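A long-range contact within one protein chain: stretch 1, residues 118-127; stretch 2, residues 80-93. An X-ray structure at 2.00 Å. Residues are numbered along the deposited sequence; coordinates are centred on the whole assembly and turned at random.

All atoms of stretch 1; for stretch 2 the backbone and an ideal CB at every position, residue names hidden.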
# COMPACT_ATOMS: atom_id res chain seq x y z
N ARG A 118 10.34 10.19 -3.97
CA ARG A 118 11.07 10.69 -5.14
C ARG A 118 10.23 11.32 -6.26
O ARG A 118 10.71 12.26 -6.94
CB ARG A 118 11.93 9.57 -5.72
CG ARG A 118 12.90 9.00 -4.69
CD ARG A 118 13.93 8.16 -5.39
NE ARG A 118 15.03 9.02 -5.84
CZ ARG A 118 16.14 8.57 -6.43
NH1 ARG A 118 16.27 7.27 -6.63
NH2 ARG A 118 17.12 9.43 -6.78
N TYR A 119 9.00 10.82 -6.46
CA TYR A 119 8.30 11.12 -7.71
C TYR A 119 7.00 11.88 -7.53
O TYR A 119 6.52 12.53 -8.46
CB TYR A 119 8.05 9.82 -8.49
CG TYR A 119 9.33 9.07 -8.79
CD1 TYR A 119 10.47 9.75 -9.18
CD2 TYR A 119 9.39 7.65 -8.66
CE1 TYR A 119 11.68 9.06 -9.41
CE2 TYR A 119 10.58 6.97 -8.91
CZ TYR A 119 11.70 7.68 -9.29
OH TYR A 119 12.85 7.02 -9.61
N LEU A 120 6.40 11.79 -6.36
CA LEU A 120 5.11 12.51 -6.20
C LEU A 120 5.27 14.05 -6.36
O LEU A 120 4.37 14.71 -6.95
CB LEU A 120 4.42 12.14 -4.87
CG LEU A 120 3.17 12.98 -4.54
CD1 LEU A 120 2.06 12.64 -5.50
CD2 LEU A 120 2.73 12.83 -3.09
N LYS A 121 6.38 14.63 -5.88
CA LYS A 121 6.68 16.06 -6.13
C LYS A 121 6.60 16.47 -7.62
O LYS A 121 6.61 17.63 -7.89
CB LYS A 121 8.06 16.44 -5.60
CG LYS A 121 9.21 15.77 -6.40
CD LYS A 121 10.54 16.18 -5.81
CE LYS A 121 11.62 15.12 -5.95
NZ LYS A 121 12.88 15.88 -6.00
N GLU A 122 6.51 15.53 -8.58
CA GLU A 122 6.39 15.92 -9.99
C GLU A 122 4.98 16.27 -10.34
O GLU A 122 4.77 16.86 -11.39
CB GLU A 122 6.87 14.82 -10.97
CG GLU A 122 8.37 14.45 -10.85
CD GLU A 122 8.80 13.23 -11.69
OE1 GLU A 122 8.10 12.81 -12.64
OE2 GLU A 122 9.89 12.70 -11.40
N SER A 123 4.00 15.89 -9.49
CA SER A 123 2.60 16.29 -9.65
C SER A 123 2.27 17.14 -8.42
O SER A 123 1.54 16.67 -7.53
CB SER A 123 1.65 15.07 -9.70
OG SER A 123 2.18 14.02 -10.46
N PRO A 124 2.82 18.36 -8.35
CA PRO A 124 2.83 19.04 -7.06
C PRO A 124 1.43 19.48 -6.56
O PRO A 124 1.29 19.79 -5.37
CB PRO A 124 3.78 20.25 -7.28
CG PRO A 124 3.79 20.51 -8.76
CD PRO A 124 3.49 19.14 -9.43
N LYS A 125 0.42 19.50 -7.42
CA LYS A 125 -0.93 19.89 -7.00
C LYS A 125 -1.76 18.71 -6.42
O LYS A 125 -2.90 18.91 -6.02
CB LYS A 125 -1.73 20.53 -8.16
CG LYS A 125 -1.17 21.86 -8.85
CD LYS A 125 -0.16 22.65 -7.97
CE LYS A 125 -0.85 23.58 -6.95
NZ LYS A 125 -1.57 24.67 -7.69
N VAL A 126 -1.20 17.51 -6.43
CA VAL A 126 -1.91 16.30 -6.01
C VAL A 126 -1.32 15.80 -4.70
O VAL A 126 -0.12 15.45 -4.63
CB VAL A 126 -1.82 15.22 -7.10
CG1 VAL A 126 -2.77 14.06 -6.80
CG2 VAL A 126 -2.16 15.83 -8.43
N HIS A 127 -2.12 15.75 -3.64
CA HIS A 127 -1.55 15.33 -2.34
C HIS A 127 -2.10 13.98 -1.83
O HIS A 127 -3.25 13.67 -2.08
CB HIS A 127 -1.77 16.41 -1.30
CG HIS A 127 -1.27 17.75 -1.75
ND1 HIS A 127 -2.12 18.75 -2.20
CD2 HIS A 127 -0.01 18.23 -1.90
CE1 HIS A 127 -1.41 19.80 -2.57
NE2 HIS A 127 -0.13 19.51 -2.41
N UNK A 80 9.48 -0.52 -10.85
CA UNK A 80 8.04 -0.43 -10.53
C UNK A 80 7.66 0.93 -9.98
O UNK A 80 6.55 1.41 -10.20
CB UNK A 80 7.65 -1.51 -9.52
N UNK A 81 8.60 1.58 -9.30
CA UNK A 81 8.34 2.95 -8.82
C UNK A 81 8.25 3.95 -9.96
O UNK A 81 7.42 4.81 -9.92
CB UNK A 81 9.44 3.39 -7.85
N UNK A 82 9.06 3.76 -11.01
CA UNK A 82 8.93 4.54 -12.24
C UNK A 82 7.67 4.22 -12.97
O UNK A 82 7.00 5.12 -13.42
CB UNK A 82 10.13 4.30 -13.16
N UNK A 83 7.35 2.93 -13.14
CA UNK A 83 6.07 2.58 -13.74
C UNK A 83 4.85 3.14 -12.96
O UNK A 83 3.83 3.57 -13.56
CB UNK A 83 5.96 1.06 -13.84
N UNK A 84 4.93 3.11 -11.63
CA UNK A 84 3.84 3.69 -10.81
C UNK A 84 3.65 5.17 -11.11
O UNK A 84 2.52 5.69 -11.25
CB UNK A 84 4.13 3.50 -9.32
N UNK A 85 4.76 5.88 -11.19
CA UNK A 85 4.74 7.29 -11.55
C UNK A 85 4.20 7.46 -12.98
O UNK A 85 3.38 8.37 -13.25
CB UNK A 85 6.14 7.89 -11.42
N UNK A 86 4.59 6.55 -13.90
CA UNK A 86 3.99 6.60 -15.24
C UNK A 86 2.47 6.46 -15.19
O UNK A 86 1.79 7.15 -15.86
CB UNK A 86 4.58 5.50 -16.12
N UNK A 87 1.95 5.53 -14.38
CA UNK A 87 0.55 5.29 -14.35
C UNK A 87 -0.12 6.46 -13.61
O UNK A 87 -1.15 6.96 -14.01
CB UNK A 87 0.24 3.94 -13.69
N UNK A 88 0.51 6.92 -12.55
CA UNK A 88 -0.06 8.00 -11.76
C UNK A 88 -0.20 9.22 -12.66
O UNK A 88 -1.23 9.88 -12.68
CB UNK A 88 0.80 8.31 -10.53
N UNK A 89 0.84 9.53 -13.44
CA UNK A 89 0.73 10.70 -14.32
C UNK A 89 -0.33 10.54 -15.37
O UNK A 89 -1.01 11.49 -15.66
CB UNK A 89 2.07 10.98 -15.00
N UNK A 90 -0.51 9.34 -15.90
CA UNK A 90 -1.58 9.11 -16.88
C UNK A 90 -2.94 9.36 -16.24
O UNK A 90 -3.83 9.92 -16.86
CB UNK A 90 -1.51 7.69 -17.44
N UNK A 91 -3.08 8.98 -14.97
CA UNK A 91 -4.35 9.18 -14.26
C UNK A 91 -4.65 10.66 -13.95
O UNK A 91 -5.76 11.13 -14.08
CB UNK A 91 -4.33 8.38 -12.95
N UNK A 92 -3.64 11.42 -13.53
CA UNK A 92 -3.90 12.79 -13.27
C UNK A 92 -4.14 13.58 -14.56
O UNK A 92 -4.77 14.63 -14.50
CB UNK A 92 -2.74 13.39 -12.48
N UNK A 93 -3.68 13.06 -15.70
CA UNK A 93 -4.02 13.64 -17.03
C UNK A 93 -5.42 13.30 -17.53
O UNK A 93 -5.90 13.91 -18.50
CB UNK A 93 -3.01 13.16 -18.07

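Stretch 2 is helical, with backbone angles near -65/-40 through most of its length.

Position 80 has nothing of stretch 1 near its ideal CB, so the contact sets no preference. It is Gln80.

At position 81 CA-to-CB points toward stretch 1, and the ideal CB lies 3.9 Å from Tyr119 CE2. The ring is already close, so a small apolar residue suits. It is Ala81, with CB 4.0 Å from Tyr119 CE2.

Position 82 points sideways, and its ideal CB is 5.0 Å from Tyr119 CE2. A medium apolar side chain could reach the outer part of the ring; other types would also fit. It is Val82, chi1 t, with CG2 3.9 Å from Tyr119 OH.

Positions 83 and 84 have no atom of stretch 1 within 5.5 Å of their ideal CB atoms. Many residues would do. They are Trp83 and Leu84, and neither makes contact.

Position 85 points toward stretch 1. Its ideal CB is 4.0 Å from Tyr119 CB and 5.4 Å from Glu122 OE1. The carboxylate calls for a donor, and the backbone O of Tyr119 is also nearby. Asn, Gln or a long basic residue could reach it. It is Asn85, chi1 t. Asn85 ND2 donates to Glu122 OE1 at 3.2 Å, nearly straight at 167°. Asn85 OD1 accepts from the O of a water at 2.8 Å. That water also donates to Tyr119 O and accepts from Ser123 OG, tying both stretches together.

Positions 86 and 87 are out of reach and open to many choices. They are Thr86 and Ala87.

Position 88 points toward stretch 1, but its ideal CB has no neighbour there within 5.5 Å. Leu120 and Val126 offer apolar surface beyond, so a long apolar residue such as Leu, Met or Phe suits. It is Phe88, chi1 t. Its CE2 is 3.9 Å from Leu120 CD1, and its CZ is 3.7 Å from Val126 CG1. Ser123 OG sits at the ring edge.

CA-to-CB at position 89 points sideways, and the ideal CB is 5.5 Å from Ser123 OG. Glu122 favours a long basic side chain, though a polar one could serve. It is Lys89, whose end comes nearer: NZ forms a salt bridge with Glu122 OE1 at 3.5 Å.

Positions 90 and 91 have nothing of stretch 1 within 5.5 Å of their ideal CB atoms, so many residues would fit. They are Ala90 and Leu91.

Position 92 points toward stretch 1, its ideal CB 4.8 Å from Val126 CG2. Ala, Val or Ile would suit. It is Val92; CG1 lies 4.5 Å from Val126 CG2, a loose contact.

Position 93 is out of reach. It is Lys93.

Stretch 2 80-93: QAVWLNTAFKALVK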
# COMPACT_ATOMS: atom_id res chain seq x y z
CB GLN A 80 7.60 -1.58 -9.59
CG GLN A 80 7.77 -2.98 -10.30
CD GLN A 80 8.19 -4.11 -9.29
OE1 GLN A 80 8.40 -3.86 -8.11
NE2 GLN A 80 8.27 -5.36 -9.78
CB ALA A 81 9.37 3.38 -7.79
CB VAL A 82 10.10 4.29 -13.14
CG1 VAL A 82 9.93 5.03 -14.48
CG2 VAL A 82 11.44 4.69 -12.42
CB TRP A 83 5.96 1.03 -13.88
CG TRP A 83 6.96 0.47 -14.92
CD1 TRP A 83 7.33 1.05 -16.08
CD2 TRP A 83 7.62 -0.81 -14.86
NE1 TRP A 83 8.27 0.23 -16.75
CE2 TRP A 83 8.44 -0.92 -16.02
CE3 TRP A 83 7.58 -1.90 -13.95
CZ2 TRP A 83 9.26 -2.06 -16.25
CZ3 TRP A 83 8.42 -3.01 -14.17
CH2 TRP A 83 9.21 -3.10 -15.32
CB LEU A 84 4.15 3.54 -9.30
CG LEU A 84 3.06 4.13 -8.33
CD1 LEU A 84 1.61 3.72 -8.68
CD2 LEU A 84 3.34 3.68 -6.90
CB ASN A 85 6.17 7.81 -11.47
CG ASN A 85 6.27 9.32 -11.54
OD1 ASN A 85 5.29 10.05 -11.31
ND2 ASN A 85 7.44 9.79 -11.90
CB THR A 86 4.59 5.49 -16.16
OG1 THR A 86 6.00 5.71 -16.20
CG2 THR A 86 4.02 5.55 -17.60
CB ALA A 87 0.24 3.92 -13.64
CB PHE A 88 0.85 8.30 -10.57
CG PHE A 88 0.29 9.27 -9.60
CD1 PHE A 88 -0.65 8.85 -8.65
CD2 PHE A 88 0.70 10.59 -9.62
CE1 PHE A 88 -1.18 9.74 -7.69
CE2 PHE A 88 0.15 11.52 -8.70
CZ PHE A 88 -0.80 11.07 -7.71
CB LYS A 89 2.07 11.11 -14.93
CG LYS A 89 2.97 11.69 -13.85
CD LYS A 89 4.10 12.44 -14.47
CE LYS A 89 4.95 11.49 -15.24
NZ LYS A 89 6.25 12.12 -15.56
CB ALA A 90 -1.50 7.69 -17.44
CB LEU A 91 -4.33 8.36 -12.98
CG LEU A 91 -4.46 6.86 -13.16
CD1 LEU A 91 -3.99 6.21 -11.81
CD2 LEU A 91 -5.92 6.49 -13.52
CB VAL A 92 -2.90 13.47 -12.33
CG1 VAL A 92 -2.17 12.48 -11.39
CG2 VAL A 92 -2.04 14.53 -13.02
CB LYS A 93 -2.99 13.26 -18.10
CG LYS A 93 -1.66 13.98 -17.95
CD LYS A 93 -0.88 13.95 -19.30
CE LYS A 93 -0.26 15.34 -19.69
NZ LYS A 93 1.15 15.57 -19.15
O HOH W 1 4.08 12.27 -10.01
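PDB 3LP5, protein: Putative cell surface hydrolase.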